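Local coordinates for galacto-N-biose/lacto-N-biose I transporter substrate-binding protein (Bifidobacterium longum, PDB 2Z8F) that binds galacto-N-biose and lacto-N-biose I, here holding lacto-N-tetraose, as the substrate-binding protein of an ABC transporter, at residues A158-A163 / A222-T227; M171-D176 / K380-S385; N180-L185 / K210-F215; P233-S238 / G242-T247. All coordinates share one frame; numbering follows the deposited sequence.

Overall arrangement
The four contacts form one connected group in space, and interaction 2 touches each of the other three. Interactions 1 and 2 are joined by backbone hydrogen bonds: Tyr173 N to Thr226 O (2.8 Å) and Thr226 N to Met171 O (3.1 Å). Interactions 2 and 4 meet where Ser172 OG lies 2.6 Å from Thr247 OG1, a probable hydrogen bond. Tyr173 CE1 packs 4.0 Å from Ile182 CD1, tying interaction 2 to interaction 3. Interactions 2 and 3 both reach the glycan pocket, through Asp176 and Asn180; their centres are about 12 Å apart. Interaction 1 does not touch interaction 3; its centre is about 17 Å from that of interaction 3.

Interaction 1. Residues A158-A163 / A222-T227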
# COMPACT_ATOMS: atom_id res chain seq x y z
N ALA A 158 -4.19 -26.86 -5.15
CA ALA A 158 -3.66 -28.09 -5.77
C ALA A 158 -2.31 -27.83 -6.45
O ALA A 158 -1.34 -28.59 -6.26
CB ALA A 158 -4.69 -28.70 -6.77
N ALA A 159 -2.24 -26.75 -7.23
CA ALA A 159 -1.00 -26.37 -7.91
C ALA A 159 0.06 -26.05 -6.88
O ALA A 159 1.25 -26.41 -7.05
CB ALA A 159 -1.24 -25.17 -8.81
N ALA A 160 -0.35 -25.42 -5.78
CA ALA A 160 0.61 -25.03 -4.74
C ALA A 160 1.23 -26.24 -4.04
O ALA A 160 2.41 -26.23 -3.67
CB ALA A 160 -0.06 -24.12 -3.75
N LYS A 161 0.43 -27.28 -3.84
CA LYS A 161 0.92 -28.52 -3.24
C LYS A 161 1.92 -29.21 -4.16
O LYS A 161 2.95 -29.70 -3.68
CB LYS A 161 -0.24 -29.46 -2.90
CG LYS A 161 -1.06 -29.04 -1.67
CD LYS A 161 -2.41 -29.80 -1.66
CE LYS A 161 -3.27 -29.36 -0.48
NZ LYS A 161 -4.63 -30.00 -0.46
N THR A 162 1.64 -29.20 -5.46
CA THR A 162 2.56 -29.73 -6.48
C THR A 162 3.89 -29.00 -6.40
O THR A 162 4.95 -29.63 -6.38
CB THR A 162 1.98 -29.62 -7.91
OG1 THR A 162 0.79 -30.42 -8.01
CG2 THR A 162 2.98 -30.14 -8.93
N ALA A 163 3.82 -27.66 -6.33
CA ALA A 163 5.04 -26.85 -6.23
C ALA A 163 5.84 -27.16 -4.96
O ALA A 163 7.07 -27.29 -5.00
CB ALA A 163 4.71 -25.35 -6.31
N ALA A 222 -0.69 -27.23 4.42
CA ALA A 222 -0.06 -28.06 3.41
C ALA A 222 1.41 -27.71 3.27
O ALA A 222 2.11 -28.30 2.44
CB ALA A 222 -0.78 -27.90 2.08
N LYS A 223 1.88 -26.78 4.10
CA LYS A 223 3.27 -26.33 4.06
C LYS A 223 3.63 -25.91 2.64
O LYS A 223 4.70 -26.28 2.10
CB LYS A 223 4.20 -27.44 4.59
CG LYS A 223 4.36 -27.44 6.09
CD LYS A 223 3.09 -27.78 6.82
CE LYS A 223 3.07 -27.11 8.20
NZ LYS A 223 1.71 -27.15 8.79
N ALA A 224 2.72 -25.13 2.03
CA ALA A 224 2.78 -24.77 0.61
C ALA A 224 2.82 -23.25 0.39
O ALA A 224 2.58 -22.76 -0.71
CB ALA A 224 1.60 -25.41 -0.15
N ALA A 225 3.13 -22.50 1.45
CA ALA A 225 3.44 -21.09 1.31
C ALA A 225 4.65 -20.78 2.18
O ALA A 225 4.78 -21.35 3.28
CB ALA A 225 2.26 -20.24 1.74
N THR A 226 5.51 -19.88 1.71
CA THR A 226 6.57 -19.40 2.59
C THR A 226 5.98 -18.62 3.78
O THR A 226 4.88 -18.02 3.69
CB THR A 226 7.63 -18.52 1.86
OG1 THR A 226 7.03 -17.28 1.46
CG2 THR A 226 8.19 -19.20 0.64
N THR A 227 6.70 -18.62 4.90
CA THR A 227 6.25 -17.89 6.09
C THR A 227 7.24 -16.80 6.55
O THR A 227 7.09 -16.25 7.65
CB THR A 227 5.98 -18.84 7.26
OG1 THR A 227 7.16 -19.60 7.54
CG2 THR A 227 4.82 -19.78 6.91
O HOH W 1 3.35 -23.52 -3.24
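Lys161 and Ala224 mark the closest approach of the two backbones, with 5.7 Å between the CA of Lys161 and the CA of Ala224. Residues 158-163 are regular helix, the later part of helix 153-165. Residues 222-227 are the exit from helix 207-221. That exit is a Schellman motif: Lys223 leaves helical geometry with a positive phi of 53°, and two bonds run back into the last turn. The chain then continues as the loop that leads toward helix 233-240.

The side-chain contact is small and made mostly of methyl groups. Ala222 and Ala224 both point their CB at the helix, and Ala225, beyond them, turns its CB away. The CB of Ala224 is 4.2 Å from the CB of Ala160. It also sits beside the helix backbone, 3.7 Å from the O of Ala160. Ala160 is buried here, and its methyl also touches Ile170 and, on helix 207-221, Leu219.

Lys161 closes the more exposed side of the contact with its aliphatic chain. Its CG stands beside the backbone N (chi1 -74°), and the chain runs extended from there alongside Ala222. The CB of Ala222 rests against it at two points, 3.9 Å from Lys161 CG and 3.9 Å from Lys161 CE.

No direct hydrogen bond joins the two segments. One water does this work instead. It gives one proton to Ala160 O at 2.9 Å and the other to Ala224 O at 2.8 Å.

Interaction 2. Residues M171-D176 / K380-S385. With GAL (beta-D-galactopyranose), chain C.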
# COMPACT_ATOMS: atom_id res chain seq x y z
N MET A 171 3.11 -19.20 -3.38
CA MET A 171 2.51 -18.20 -2.52
C MET A 171 3.44 -17.89 -1.35
O MET A 171 4.22 -18.74 -0.91
CB MET A 171 1.12 -18.67 -2.03
CG MET A 171 0.26 -17.62 -1.30
SD MET A 171 0.11 -16.02 -2.13
CE MET A 171 -0.73 -16.49 -3.61
N SER A 172 3.39 -16.64 -0.90
CA SER A 172 3.96 -16.28 0.40
C SER A 172 2.86 -15.89 1.38
O SER A 172 1.81 -15.35 0.98
CB SER A 172 4.99 -15.18 0.28
OG SER A 172 4.38 -13.91 0.03
N TYR A 173 3.07 -16.23 2.64
CA TYR A 173 2.27 -15.75 3.75
C TYR A 173 3.15 -14.78 4.51
O TYR A 173 4.21 -15.19 5.01
CB TYR A 173 1.89 -16.93 4.64
CG TYR A 173 1.12 -16.59 5.88
CD1 TYR A 173 -0.24 -16.30 5.81
CD2 TYR A 173 1.72 -16.61 7.15
CE1 TYR A 173 -0.97 -16.01 6.96
CE2 TYR A 173 0.98 -16.34 8.31
CZ TYR A 173 -0.37 -16.04 8.21
OH TYR A 173 -1.13 -15.77 9.34
N GLN A 174 2.72 -13.52 4.60
CA GLN A 174 3.56 -12.44 5.12
C GLN A 174 2.97 -11.92 6.43
O GLN A 174 2.18 -10.96 6.44
CB GLN A 174 3.66 -11.33 4.07
CG GLN A 174 4.34 -11.79 2.79
CD GLN A 174 4.34 -10.75 1.71
OE1 GLN A 174 4.14 -9.57 1.97
NE2 GLN A 174 4.56 -11.18 0.47
N PRO A 175 3.39 -12.52 7.57
CA PRO A 175 2.75 -12.11 8.81
C PRO A 175 2.95 -10.65 9.18
O PRO A 175 2.09 -10.08 9.84
CB PRO A 175 3.38 -13.05 9.87
CG PRO A 175 4.59 -13.60 9.23
CD PRO A 175 4.43 -13.55 7.76
N ASP A 176 4.08 -10.05 8.77
CA ASP A 176 4.36 -8.63 9.03
C ASP A 176 3.62 -7.66 8.08
O ASP A 176 3.79 -6.45 8.17
CB ASP A 176 5.87 -8.33 8.96
CG ASP A 176 6.52 -8.70 7.63
OD1 ASP A 176 5.95 -9.50 6.85
OD2 ASP A 176 7.65 -8.22 7.34
N LYS A 380 1.12 -16.06 14.69
CA LYS A 380 0.76 -17.29 15.43
C LYS A 380 0.43 -18.44 14.47
O LYS A 380 0.64 -19.61 14.81
CB LYS A 380 -0.41 -17.02 16.40
CG LYS A 380 -0.12 -16.13 17.63
CD LYS A 380 1.29 -15.54 17.60
CE LYS A 380 1.45 -14.29 18.47
NZ LYS A 380 2.45 -13.35 17.85
N ALA A 381 -0.03 -18.11 13.26
CA ALA A 381 -0.43 -19.15 12.29
C ALA A 381 0.74 -19.87 11.63
O ALA A 381 0.58 -20.97 11.10
CB ALA A 381 -1.41 -18.58 11.23
N THR A 382 1.93 -19.27 11.70
CA THR A 382 3.10 -19.78 10.97
C THR A 382 3.63 -21.11 11.53
O THR A 382 4.21 -21.91 10.78
CB THR A 382 4.25 -18.76 10.93
OG1 THR A 382 4.80 -18.61 12.24
CG2 THR A 382 3.76 -17.41 10.44
N ASP A 383 3.44 -21.33 12.83
CA ASP A 383 3.86 -22.59 13.46
C ASP A 383 2.67 -23.43 13.91
O ASP A 383 2.82 -24.41 14.65
CB ASP A 383 4.80 -22.32 14.64
CG ASP A 383 4.13 -21.58 15.78
OD1 ASP A 383 2.89 -21.42 15.78
OD2 ASP A 383 4.86 -21.14 16.70
N GLY A 384 1.48 -23.03 13.47
CA GLY A 384 0.26 -23.75 13.77
C GLY A 384 -0.26 -23.53 15.18
O GLY A 384 -1.18 -24.23 15.60
N SER A 385 0.30 -22.56 15.91
CA SER A 385 -0.22 -22.23 17.25
C SER A 385 -1.53 -21.41 17.20
O SER A 385 -2.32 -21.40 18.16
CB SER A 385 0.86 -21.56 18.12
OG SER A 385 1.05 -20.21 17.78
C1 GAL C . 4.23 -2.71 9.38
C2 GAL C . 4.07 -1.66 8.26
C3 GAL C . 4.79 -2.03 6.97
C4 GAL C . 6.23 -2.48 7.25
C5 GAL C . 6.23 -3.55 8.34
C6 GAL C . 7.64 -3.97 8.75
O2 GAL C . 2.70 -1.50 8.03
O3 GAL C . 4.67 -0.85 6.17
O4 GAL C . 6.90 -1.35 7.73
O5 GAL C . 5.59 -3.06 9.49
O6 GAL C . 7.50 -4.96 9.78
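Tyr173 reaches across to Ala381 and Thr382 and carries most of the contact. Its CB points toward the other segment. CG stands anti to the backbone N (chi1 177°), which carries the ring across to residues 380-385. One ring edge meets a single methyl: Thr382 CG2 is 4.0 Å from Tyr173 CD2 and 3.7 Å from Tyr173 CE2, near the ring plane. Further out, Tyr173 CZ is 4.1 Å from Ala381 CB. At the tip, Tyr173 OH is 3.4 Å from the same Ala381 CB, and its hydrogen bond goes to Ala378 O in helix 367-380. The buried hydroxyl thus has a polar partner although its near neighbour is a methyl.

Pro175 adds to the grip on Thr382, with Pro175 CG 4.1 Å from Thr382 CG2. The hydroxyl of Thr382 is engaged elsewhere, with Ala379 O. Beyond it, Asp383 OD1 accepts from Ser385 N at 2.8 Å, an Asx turn in the loop after the helix.

Just after Pro175, the carboxylate of Asp176 accepts from the backbone N of Arg230 (OD1) and of Trp231 (OD2). Asp176 belongs to the glycan pocket, and the contact joins the loop leading into the sugar site to the loop after helix 367-380, in a solute-binding protein fold.

Interaction 3. Residues N180-L185 / K210-F215; sequences NMISGL and KATADF. With GAL (beta-D-galactopyranose), chain C; NAG (2-acetamido-2-deoxy-beta-D-glucopyranose), chain B.
Flat groups flank the touch of Ile182 and Leu185 on Thr212. At one end, the Asn180 amide carries the methyl C8 of the bound NAG over one face, 3.6 Å from Asn180 CG. Its ND2 donates to O2 of GAL at 2.9 Å, a fairly straight bond of 161°, and is also bonded to Glu177 OE1. With an alanine in place of Asn180, GAL O2 would probably lose this donor, Glu177 its amide partner and the NAG methyl the surface beneath it. At the other end, the Phe215 ring lies almost parallel to Trp277, the planes about 5° apart, and meets Phe278 edge-to-face.

Between these ends two helices pack, 178-187 and 207-221, in the solute-binding fold. The first has a wider pi-type turn at 180-182. Its start brings Asn180 to the sugar, and its next turn packs against Thr212. Thr212 points its CB at this helix. Its CG2 is 4.0 Å from Ile182 CG2, and Phe392 of helix 389-405 touches both residues. Thr212 OG1 stands beside its own backbone N (chi1 -64°), where it bonds to Gly208 O. The same OG1 lies 4.2 Å from Leu185 CB.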
# COMPACT_ATOMS: atom_id res chain seq x y z
N ASN A 180 -2.05 -4.96 6.17
CA ASN A 180 -2.10 -4.19 4.91
C ASN A 180 -2.50 -5.07 3.73
O ASN A 180 -3.43 -4.73 2.98
CB ASN A 180 -0.74 -3.50 4.63
CG ASN A 180 -0.21 -2.76 5.84
OD1 ASN A 180 -0.94 -2.00 6.47
ND2 ASN A 180 1.08 -2.98 6.16
N MET A 181 -1.79 -6.19 3.56
CA MET A 181 -2.05 -7.11 2.45
C MET A 181 -3.29 -7.93 2.71
O MET A 181 -4.18 -8.04 1.83
CB MET A 181 -0.85 -8.02 2.19
CG MET A 181 -1.10 -9.13 1.17
SD MET A 181 0.40 -10.10 0.85
CE MET A 181 1.39 -8.91 -0.09
N ILE A 182 -3.37 -8.57 3.88
CA ILE A 182 -4.52 -9.47 4.14
C ILE A 182 -5.82 -8.70 4.31
O ILE A 182 -6.89 -9.15 3.84
CB ILE A 182 -4.20 -10.51 5.26
CG1 ILE A 182 -3.32 -11.61 4.65
CG2 ILE A 182 -5.48 -11.19 5.74
CD1 ILE A 182 -2.74 -12.61 5.71
N SER A 183 -5.76 -7.54 4.96
CA SER A 183 -6.93 -6.64 5.01
C SER A 183 -7.37 -6.27 3.59
O SER A 183 -8.57 -6.29 3.27
CB SER A 183 -6.63 -5.37 5.82
OG SER A 183 -5.64 -4.58 5.20
N GLY A 184 -6.41 -5.98 2.72
CA GLY A 184 -6.75 -5.58 1.35
C GLY A 184 -7.39 -6.73 0.57
O GLY A 184 -8.36 -6.53 -0.18
N LEU A 185 -6.87 -7.95 0.73
CA LEU A 185 -7.42 -9.13 0.04
C LEU A 185 -8.84 -9.41 0.51
O LEU A 185 -9.75 -9.63 -0.30
CB LEU A 185 -6.53 -10.35 0.29
CG LEU A 185 -5.12 -10.21 -0.33
CD1 LEU A 185 -4.31 -11.39 0.16
CD2 LEU A 185 -5.19 -10.24 -1.85
N LYS A 210 -13.55 -14.56 5.55
CA LYS A 210 -13.61 -16.00 5.68
C LYS A 210 -12.91 -16.78 4.55
O LYS A 210 -12.18 -17.74 4.79
CB LYS A 210 -15.07 -16.41 5.84
CG LYS A 210 -15.66 -15.88 7.12
CD LYS A 210 -17.13 -16.30 7.23
CE LYS A 210 -17.82 -15.55 8.36
NZ LYS A 210 -17.56 -16.18 9.69
N ALA A 211 -13.09 -16.31 3.31
CA ALA A 211 -12.53 -16.97 2.15
C ALA A 211 -11.01 -16.79 2.16
O ALA A 211 -10.28 -17.72 1.83
CB ALA A 211 -13.14 -16.38 0.87
N THR A 212 -10.59 -15.60 2.55
CA THR A 212 -9.14 -15.26 2.64
C THR A 212 -8.46 -16.14 3.69
O THR A 212 -7.39 -16.75 3.45
CB THR A 212 -8.96 -13.77 2.94
OG1 THR A 212 -9.47 -12.99 1.84
CG2 THR A 212 -7.48 -13.43 3.10
N ALA A 213 -9.10 -16.27 4.85
CA ALA A 213 -8.57 -17.14 5.90
C ALA A 213 -8.43 -18.58 5.42
O ALA A 213 -7.42 -19.22 5.64
CB ALA A 213 -9.45 -17.09 7.16
N ASP A 214 -9.46 -19.08 4.76
CA ASP A 214 -9.47 -20.47 4.30
C ASP A 214 -8.35 -20.73 3.29
O ASP A 214 -7.67 -21.74 3.36
CB ASP A 214 -10.84 -20.77 3.68
CG ASP A 214 -11.01 -22.24 3.29
OD1 ASP A 214 -10.67 -23.16 4.08
OD2 ASP A 214 -11.56 -22.48 2.17
N PHE A 215 -8.12 -19.77 2.38
CA PHE A 215 -7.08 -19.90 1.37
C PHE A 215 -5.72 -20.04 2.06
O PHE A 215 -5.00 -21.01 1.82
CB PHE A 215 -7.10 -18.68 0.46
CG PHE A 215 -6.04 -18.69 -0.64
CD1 PHE A 215 -6.15 -19.54 -1.74
CD2 PHE A 215 -4.94 -17.83 -0.56
CE1 PHE A 215 -5.19 -19.53 -2.77
CE2 PHE A 215 -3.96 -17.80 -1.58
CZ PHE A 215 -4.09 -18.65 -2.68
C1 GAL C . 4.23 -2.71 9.38
C2 GAL C . 4.07 -1.66 8.26
C3 GAL C . 4.79 -2.03 6.97
C4 GAL C . 6.23 -2.48 7.25
C5 GAL C . 6.23 -3.55 8.34
C6 GAL C . 7.64 -3.97 8.75
O2 GAL C . 2.70 -1.50 8.03
O3 GAL C . 4.67 -0.85 6.17
O4 GAL C . 6.90 -1.35 7.73
O5 GAL C . 5.59 -3.06 9.49
O6 GAL C . 7.50 -4.96 9.78
C1 NAG B . 5.09 -0.95 4.81
C2 NAG B . 4.41 0.19 4.05
C3 NAG B . 4.96 0.44 2.64
C4 NAG B . 6.52 0.45 2.67
C5 NAG B . 6.98 -0.83 3.37
C6 NAG B . 8.50 -0.99 3.31
C7 NAG B . 2.12 0.81 4.46
C8 NAG B . 0.67 0.41 4.33
N2 NAG B . 2.97 -0.10 4.00
O3 NAG B . 4.35 1.68 2.30
O4 NAG B . 7.00 0.46 1.35
O5 NAG B . 6.50 -0.79 4.70
O6 NAG B . 9.09 0.04 4.08
O7 NAG B . 2.40 1.91 4.93

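Interaction 4. Residues P233-S238 / G242-T247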
# COMPACT_ATOMS: atom_id res chain seq x y z
N PRO A 233 15.51 -10.35 5.65
CA PRO A 233 16.42 -10.92 4.65
C PRO A 233 16.05 -12.33 4.17
O PRO A 233 16.39 -12.69 3.04
CB PRO A 233 17.78 -10.94 5.39
CG PRO A 233 17.65 -9.85 6.41
CD PRO A 233 16.22 -9.84 6.83
N SER A 234 15.37 -13.11 5.01
CA SER A 234 14.91 -14.44 4.63
C SER A 234 13.92 -14.38 3.45
O SER A 234 13.89 -15.28 2.60
CB SER A 234 14.30 -15.16 5.83
OG SER A 234 13.20 -14.44 6.36
N PHE A 235 13.14 -13.30 3.36
CA PHE A 235 12.25 -13.14 2.20
C PHE A 235 13.06 -12.93 0.91
O PHE A 235 12.86 -13.63 -0.08
CB PHE A 235 11.23 -12.02 2.44
CG PHE A 235 10.16 -11.94 1.37
CD1 PHE A 235 8.96 -12.61 1.54
CD2 PHE A 235 10.37 -11.22 0.20
CE1 PHE A 235 7.98 -12.54 0.58
CE2 PHE A 235 9.38 -11.16 -0.78
CZ PHE A 235 8.19 -11.83 -0.57
N ASP A 236 14.01 -11.99 0.94
CA ASP A 236 14.88 -11.76 -0.21
C ASP A 236 15.58 -13.05 -0.64
O ASP A 236 15.60 -13.39 -1.82
CB ASP A 236 15.92 -10.67 0.08
CG ASP A 236 15.30 -9.30 0.30
OD1 ASP A 236 14.06 -9.18 0.35
OD2 ASP A 236 16.08 -8.33 0.41
N ALA A 237 16.13 -13.78 0.35
CA ALA A 237 16.83 -15.03 0.09
C ALA A 237 15.96 -16.05 -0.65
O ALA A 237 16.46 -16.77 -1.52
CB ALA A 237 17.37 -15.63 1.39
N SER A 238 14.66 -16.07 -0.35
CA SER A 238 13.75 -17.02 -1.00
C SER A 238 13.52 -16.68 -2.46
O SER A 238 13.25 -17.57 -3.24
CB SER A 238 12.41 -17.15 -0.26
OG SER A 238 11.61 -16.00 -0.42
N GLY A 242 15.60 -18.95 -5.73
CA GLY A 242 14.70 -19.55 -6.71
C GLY A 242 13.54 -20.32 -6.10
O GLY A 242 12.79 -20.96 -6.84
N SER A 243 13.38 -20.28 -4.78
CA SER A 243 12.34 -21.11 -4.15
C SER A 243 10.97 -20.44 -4.18
O SER A 243 9.97 -21.11 -4.46
CB SER A 243 12.70 -21.53 -2.73
OG SER A 243 12.92 -20.42 -1.88
N LEU A 244 10.95 -19.13 -3.91
CA LEU A 244 9.69 -18.36 -4.03
C LEU A 244 9.50 -17.94 -5.49
O LEU A 244 10.24 -17.11 -6.01
CB LEU A 244 9.66 -17.13 -3.10
CG LEU A 244 8.36 -16.31 -3.10
CD1 LEU A 244 7.20 -17.17 -2.56
CD2 LEU A 244 8.51 -15.02 -2.29
N ILE A 245 8.48 -18.51 -6.14
CA ILE A 245 8.27 -18.34 -7.58
C ILE A 245 6.91 -17.71 -7.88
O ILE A 245 6.55 -17.50 -9.04
CB ILE A 245 8.45 -19.66 -8.38
CG1 ILE A 245 7.55 -20.78 -7.86
CG2 ILE A 245 9.93 -20.10 -8.31
CD1 ILE A 245 7.45 -21.98 -8.81
N GLY A 246 6.18 -17.39 -6.83
CA GLY A 246 4.91 -16.70 -7.02
C GLY A 246 4.48 -16.08 -5.72
O GLY A 246 4.69 -16.66 -4.64
N THR A 247 3.83 -14.92 -5.79
CA THR A 247 3.29 -14.28 -4.58
C THR A 247 2.33 -13.14 -4.93
O THR A 247 2.46 -12.50 -5.98
CB THR A 247 4.40 -13.73 -3.61
OG1 THR A 247 3.80 -13.22 -2.41
CG2 THR A 247 5.21 -12.64 -4.27
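Ser238 and Leu244 form the tight part of this contact. Ser238 O accepts two backbone N-H groups. Leu244 N donates at 2.9 Å and nearly straight (171°), though from above the carbonyl plane. Ser243 N gives a weak, bent bond at 3.1 Å. The Ser238 side chain packs close as well: its OG lies 3.5 Å from Leu244 CB. That OG, between backbone N and carbonyl carbon (chi1 72°), turns back to donate to Phe235 O at 2.7 Å, in the carbonyl plane and on a lone pair.

This is a helix-to-strand connection. Helix 233-240 ends, Gly242 leaves helical geometry with a positive phi, and the chain enters strand 246-250, an outer strand of a three-stranded antiparallel sheet.

An alanine in place of Ser238 would probably leave Phe235 O without this donor and open a gap beside Leu244 CB.

Phe235 anchors the inner side, with its CZ 3.6 Å from Leu244 CD2. The outer side is looser. Asp236 and Ala237 turn their CB atoms away from residues 242-247 and are partly exposed. Ser243 is partly exposed too; its OG bonds to Asp241 OD1 and lies 3.7 Å from Ser238 CB.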